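Long-range contact in small TOPRIM domain protein (Geobacillus stearothermophilus, PDB 2FCJ), which is of unknown function but carries a Toprim fold, the domain shared by topoisomerases and DnaG-type primases, and so may act on nucleic acid: residues Met1-Arg13 against Leu44-Leu56. Residues are numbered along the deposited sequence; the frame is centred on the assembly and turned at random.
Sequences MRRVEKVIIVEGR and LADELEGYDVYLL
Strands 6-10 and 52-56 run parallel, their axes 4.7 Å apart at an angle of 22°. Five backbone hydrogen bonds alternate along the pair: Asp-52 to Glu-5, Val-7 to Asp-52, Tyr-54 to Val-7, Ile-9 to Tyr-54 and Leu-56 to Ile-9. The last, from Leu-56 N to Ile-9 O, is 3.0 Å long and nearly straight at 174°. Just beyond the pairing, water joins Leu-56 O to Glu-11 N.

Val-7, Ile-9, Val-53 and Leu-55 share one face. Ile-9 CG1 stands beside the backbone N (chi1 -57°), which lets CD1 meet Leu-44 CD2 tip to tip at 3.8 Å while also touching Val-53 CG1. Val-7 CG2 lies 3.7 Å from Tyr-51 CD1 and also touches Leu-48 CD2, which sits over the rim of one face of the Tyr-51 ring. Water links Tyr-51 OH to Val-4 O.

On the other face Lys-6 and Asp-52 lie side by side. Val-7 O lies in the plane of the Tyr-54 ring, at its edge, 3.5 Å from Tyr-54 CD2. Tyr-54 OH donates to the syn side of Asp-52 OD2 at 2.8 Å, out of the carboxylate plane. Lys-6 NZ, 5.4 Å from Asp-52 OD2, forms its salt bridge with Glu-25 and shares a water with Tyr-54 OH.

These are the central strands of a four-stranded parallel sheet, flanked by 28-31 and 78-80. Helices 38-47 and 61-73 cover the Ile-9 face, whereas Val-19 of helix 13-22 and Phe-106 pack against Ile-8 opposite, giving the alpha/beta sandwich of a Toprim domain.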
loop_
_atom_site.group_PDB
_atom_site.type_symbol
_atom_site.label_atom_id
_atom_site.label_comp_id
_atom_site.label_asym_id
_atom_site.label_seq_id
_atom_site.Cartn_x
_atom_site.Cartn_y
_atom_site.Cartn_z
ATOM N N MET A 1 -18.498 -15.437 -3.867
ATOM C CA MET A 1 -17.334 -14.581 -3.497
ATOM C C MET A 1 -16.012 -15.140 -4.016
ATOM O O MET A 1 -15.545 -16.211 -3.594
ATOM C CB MET A 1 -17.255 -14.408 -1.985
ATOM C CG MET A 1 -16.958 -15.693 -1.254
ATOM S SD MET A 1 -15.794 -15.469 0.098
ATOM C CE MET A 1 -16.173 -13.782 0.567
ATOM N N ARG A 2 -15.373 -14.376 -4.886
ATOM C CA ARG A 2 -14.136 -14.831 -5.484
ATOM C C ARG A 2 -12.970 -14.631 -4.519
ATOM O O ARG A 2 -13.086 -13.916 -3.516
ATOM C CB ARG A 2 -13.916 -14.084 -6.783
ATOM C CG ARG A 2 -14.996 -14.423 -7.803
ATOM C CD ARG A 2 -15.169 -13.316 -8.801
ATOM N NE ARG A 2 -14.115 -13.359 -9.802
ATOM C CZ ARG A 2 -14.176 -14.089 -10.909
ATOM N NH1 ARG A 2 -15.246 -14.832 -11.151
ATOM N NH2 ARG A 2 -13.158 -14.097 -11.757
ATOM N N ARG A 3 -11.880 -15.331 -4.760
ATOM C CA ARG A 3 -10.768 -15.299 -3.847
ATOM C C ARG A 3 -10.130 -13.914 -3.835
ATOM O O ARG A 3 -10.080 -13.202 -4.834
ATOM C CB ARG A 3 -9.748 -16.360 -4.231
ATOM C CG ARG A 3 -8.985 -16.062 -5.518
ATOM C CD ARG A 3 -8.447 -17.361 -6.117
ATOM N NE ARG A 3 -7.500 -18.008 -5.224
ATOM C CZ ARG A 3 -7.159 -19.282 -5.276
ATOM N NH1 ARG A 3 -6.255 -19.756 -4.430
ATOM N NH2 ARG A 3 -7.635 -20.050 -6.223
ATOM N N VAL A 4 -9.667 -13.500 -2.672
ATOM C CA VAL A 4 -8.991 -12.221 -2.563
ATOM C C VAL A 4 -7.535 -12.387 -2.974
ATOM O O VAL A 4 -6.865 -13.317 -2.502
ATOM C CB VAL A 4 -9.088 -11.680 -1.116
ATOM C CG1 VAL A 4 -8.266 -10.407 -0.969
ATOM C CG2 VAL A 4 -10.529 -11.427 -0.759
ATOM N N GLU A 5 -7.097 -11.577 -3.939
ATOM C CA GLU A 5 -5.742 -11.689 -4.492
ATOM C C GLU A 5 -4.882 -10.464 -4.238
ATOM O O GLU A 5 -3.650 -10.540 -4.248
ATOM C CB GLU A 5 -5.797 -11.924 -5.999
ATOM C CG GLU A 5 -6.659 -13.090 -6.414
ATOM C CD GLU A 5 -6.126 -13.783 -7.642
ATOM O OE1 GLU A 5 -5.801 -13.090 -8.630
ATOM O OE2 GLU A 5 -6.014 -15.015 -7.603
ATOM N N LYS A 6 -5.520 -9.326 -4.027
ATOM C CA LYS A 6 -4.794 -8.070 -3.918
ATOM C C LYS A 6 -4.382 -7.810 -2.500
ATOM O O LYS A 6 -5.156 -7.993 -1.571
ATOM C CB LYS A 6 -5.659 -6.935 -4.423
ATOM C CG LYS A 6 -5.994 -7.081 -5.890
ATOM C CD LYS A 6 -6.816 -5.903 -6.369
ATOM C CE LYS A 6 -7.468 -6.208 -7.704
ATOM N NZ LYS A 6 -8.069 -4.970 -8.262
ATOM N N VAL A 7 -3.190 -7.228 -2.371
ATOM C CA VAL A 7 -2.606 -6.889 -1.087
ATOM C C VAL A 7 -1.934 -5.519 -1.198
ATOM O O VAL A 7 -1.174 -5.282 -2.149
ATOM C CB VAL A 7 -1.524 -7.906 -0.706
ATOM C CG1 VAL A 7 -0.909 -7.547 0.648
ATOM C CG2 VAL A 7 -2.102 -9.324 -0.676
ATOM N N ILE A 8 -2.250 -4.604 -0.279
ATOM C CA ILE A 8 -1.534 -3.330 -0.164
ATOM C C ILE A 8 -0.786 -3.323 1.154
ATOM O O ILE A 8 -1.366 -3.599 2.204
ATOM C CB ILE A 8 -2.498 -2.126 -0.229
ATOM C CG1 ILE A 8 -3.185 -2.086 -1.587
ATOM C CG2 ILE A 8 -1.762 -0.783 -0.002
ATOM C CD1 ILE A 8 -4.370 -1.164 -1.617
ATOM N N ILE A 9 0.501 -2.984 1.088
ATOM C CA ILE A 9 1.332 -2.852 2.273
ATOM C C ILE A 9 1.616 -1.385 2.506
ATOM O O ILE A 9 1.935 -0.649 1.574
ATOM C CB ILE A 9 2.648 -3.631 2.094
ATOM C CG1 ILE A 9 2.342 -5.107 1.791
ATOM C CG2 ILE A 9 3.535 -3.493 3.331
ATOM C CD1 ILE A 9 3.541 -5.924 1.354
ATOM N N VAL A 10 1.399 -0.942 3.737
ATOM C CA VAL A 10 1.692 0.428 4.161
ATOM C C VAL A 10 2.497 0.398 5.445
ATOM O O VAL A 10 2.596 -0.640 6.116
ATOM C CB VAL A 10 0.394 1.231 4.414
ATOM C CG1 VAL A 10 -0.421 1.371 3.117
ATOM C CG2 VAL A 10 -0.450 0.579 5.503
ATOM N N GLU A 11 3.045 1.555 5.806
ATOM C CA GLU A 11 3.935 1.643 6.956
ATOM C C GLU A 11 3.185 1.929 8.253
ATOM O O GLU A 11 3.589 1.471 9.330
ATOM C CB GLU A 11 5.017 2.706 6.727
ATOM C CG GLU A 11 6.060 2.792 7.855
ATOM C CD GLU A 11 7.269 3.649 7.487
ATOM O OE1 GLU A 11 7.158 4.503 6.576
ATOM O OE2 GLU A 11 8.326 3.496 8.144
ATOM N N GLY A 12 2.084 2.665 8.150
ATOM C CA GLY A 12 1.466 3.289 9.321
ATOM C C GLY A 12 0.019 2.891 9.541
ATOM O O GLY A 12 -0.721 2.641 8.594
ATOM N N ARG A 13 -0.396 2.847 10.804
ATOM C CA ARG A 13 -1.743 2.412 11.143
ATOM C C ARG A 13 -2.800 3.286 10.477
ATOM O O ARG A 13 -3.824 2.786 10.010
ATOM C CB ARG A 13 -1.943 2.463 12.659
ATOM C CG ARG A 13 -3.142 1.678 13.163
ATOM C CD ARG A 13 -3.701 2.285 14.440
ATOM N NE ARG A 13 -4.026 1.270 15.438
ATOM C CZ ARG A 13 -5.191 0.633 15.508
ATOM N NH1 ARG A 13 -6.146 0.895 14.625
ATOM N NH2 ARG A 13 -5.398 -0.271 16.455
ATOM N N LEU A 44 6.784 -12.753 4.669
ATOM C CA LEU A 44 5.650 -12.166 3.977
ATOM C C LEU A 44 5.700 -12.441 2.474
ATOM O O LEU A 44 4.698 -12.812 1.876
ATOM C CB LEU A 44 5.613 -10.668 4.245
ATOM C CG LEU A 44 4.390 -9.905 3.757
ATOM C CD1 LEU A 44 3.143 -10.436 4.448
ATOM C CD2 LEU A 44 4.599 -8.424 4.049
ATOM N N ALA A 45 6.858 -12.227 1.853
ATOM C CA ALA A 45 7.010 -12.490 0.423
ATOM C C ALA A 45 6.668 -13.936 0.105
ATOM O O ALA A 45 6.015 -14.239 -0.906
ATOM C CB ALA A 45 8.429 -12.150 -0.052
ATOM N N ASP A 46 7.151 -14.844 0.947
ATOM C CA ASP A 46 6.866 -16.258 0.764
ATOM C C ASP A 46 5.362 -16.517 0.836
ATOM O O ASP A 46 4.784 -17.214 -0.012
ATOM C CB ASP A 46 7.588 -17.088 1.828
ATOM C CG ASP A 46 9.082 -17.240 1.553
ATOM O OD1 ASP A 46 9.521 -16.933 0.423
ATOM O OD2 ASP A 46 9.803 -17.730 2.450
ATOM N N GLU A 47 4.727 -15.970 1.868
ATOM C CA GLU A 47 3.298 -16.158 2.066
ATOM C C GLU A 47 2.498 -15.587 0.905
ATOM O O GLU A 47 1.479 -16.166 0.506
ATOM C CB GLU A 47 2.848 -15.510 3.374
ATOM C CG GLU A 47 3.284 -16.249 4.629
ATOM C CD GLU A 47 2.963 -15.466 5.882
ATOM O OE1 GLU A 47 2.850 -14.225 5.785
ATOM O OE2 GLU A 47 2.831 -16.086 6.958
ATOM N N LEU A 48 3.005 -14.510 0.314
ATOM C CA LEU A 48 2.238 -13.783 -0.693
ATOM C C LEU A 48 2.589 -14.183 -2.126
ATOM O O LEU A 48 2.160 -13.534 -3.072
ATOM C CB LEU A 48 2.378 -12.271 -0.498
ATOM C CG LEU A 48 1.747 -11.744 0.799
ATOM C CD1 LEU A 48 2.012 -10.259 0.981
ATOM C CD2 LEU A 48 0.264 -12.080 0.931
ATOM N N GLU A 49 3.329 -15.275 -2.300
ATOM C CA GLU A 49 3.557 -15.772 -3.658
ATOM C C GLU A 49 2.234 -16.019 -4.373
ATOM O O GLU A 49 1.336 -16.663 -3.826
ATOM C CB GLU A 49 4.409 -17.046 -3.659
ATOM C CG GLU A 49 4.533 -17.720 -5.031
ATOM C CD GLU A 49 5.140 -16.827 -6.106
ATOM O OE1 GLU A 49 6.090 -16.079 -5.796
ATOM O OE2 GLU A 49 4.715 -16.942 -7.282
ATOM N N GLY A 50 2.090 -15.495 -5.584
ATOM C CA GLY A 50 0.862 -15.700 -6.345
ATOM C C GLY A 50 -0.170 -14.616 -6.106
ATOM O O GLY A 50 -1.124 -14.483 -6.870
ATOM N N TYR A 51 0.076 -13.761 -5.109
ATOM C CA TYR A 51 -0.807 -12.630 -4.849
ATOM C C TYR A 51 -0.376 -11.425 -5.659
ATOM O O TYR A 51 0.741 -11.373 -6.199
ATOM C CB TYR A 51 -0.788 -12.245 -3.373
ATOM C CG TYR A 51 -1.622 -13.140 -2.496
ATOM C CD1 TYR A 51 -2.830 -12.700 -1.972
ATOM C CD2 TYR A 51 -1.197 -14.423 -2.183
ATOM C CE1 TYR A 51 -3.575 -13.512 -1.144
ATOM C CE2 TYR A 51 -1.940 -15.239 -1.351
ATOM C CZ TYR A 51 -3.143 -14.782 -0.858
ATOM O OH TYR A 51 -3.901 -15.595 -0.037
ATOM N N ASP A 52 -1.254 -10.437 -5.720
ATOM C CA ASP A 52 -1.018 -9.214 -6.464
ATOM C C ASP A 52 -0.706 -8.118 -5.435
ATOM O O ASP A 52 -1.612 -7.562 -4.810
ATOM C CB ASP A 52 -2.278 -8.869 -7.284
ATOM C CG ASP A 52 -2.092 -7.682 -8.202
ATOM O OD1 ASP A 52 -0.946 -7.335 -8.528
ATOM O OD2 ASP A 52 -3.115 -7.114 -8.654
ATOM N N VAL A 53 0.574 -7.805 -5.259
ATOM C CA VAL A 53 1.018 -7.081 -4.070
ATOM C C VAL A 53 1.533 -5.700 -4.465
ATOM O O VAL A 53 2.246 -5.553 -5.466
ATOM C CB VAL A 53 2.144 -7.849 -3.353
ATOM C CG1 VAL A 53 2.577 -7.123 -2.093
ATOM C CG2 VAL A 53 1.710 -9.263 -3.018
ATOM N N TYR A 54 1.196 -4.709 -3.635
ATOM C CA TYR A 54 1.537 -3.310 -3.856
ATOM C C TYR A 54 2.106 -2.759 -2.567
ATOM O O TYR A 54 1.654 -3.127 -1.477
ATOM C CB TYR A 54 0.296 -2.501 -4.223
ATOM C CG TYR A 54 -0.406 -3.002 -5.467
ATOM C CD1 TYR A 54 -0.171 -2.421 -6.697
ATOM C CD2 TYR A 54 -1.257 -4.092 -5.415
ATOM C CE1 TYR A 54 -0.814 -2.889 -7.841
ATOM C CE2 TYR A 54 -1.902 -4.554 -6.552
ATOM C CZ TYR A 54 -1.664 -3.950 -7.749
ATOM O OH TYR A 54 -2.318 -4.417 -8.872
ATOM N N LEU A 55 3.068 -1.860 -2.694
ATOM C CA LEU A 55 3.601 -1.096 -1.571
ATOM C C LEU A 55 3.298 0.387 -1.771
ATOM O O LEU A 55 3.696 0.981 -2.784
ATOM C CB LEU A 55 5.119 -1.290 -1.476
ATOM C CG LEU A 55 5.801 -0.432 -0.420
ATOM C CD1 LEU A 55 5.434 -0.838 0.991
ATOM C CD2 LEU A 55 7.304 -0.482 -0.619
ATOM N N LEU A 56 2.621 0.978 -0.791
ATOM C CA LEU A 56 2.281 2.402 -0.788
ATOM C C LEU A 56 2.941 3.095 0.403
ATOM O O LEU A 56 2.490 2.928 1.534
ATOM C CB LEU A 56 0.759 2.586 -0.728
ATOM C CG LEU A 56 0.247 4.034 -0.633
ATOM C CD1 LEU A 56 0.631 4.848 -1.866
ATOM C CD2 LEU A 56 -1.255 4.075 -0.378
HETATM O O HOH W 1 -6.474 -15.631 -1.082
HETATM O O HOH W 2 -5.416 -3.639 -8.788
HETATM O O HOH W 3 2.790 3.870 4.116
#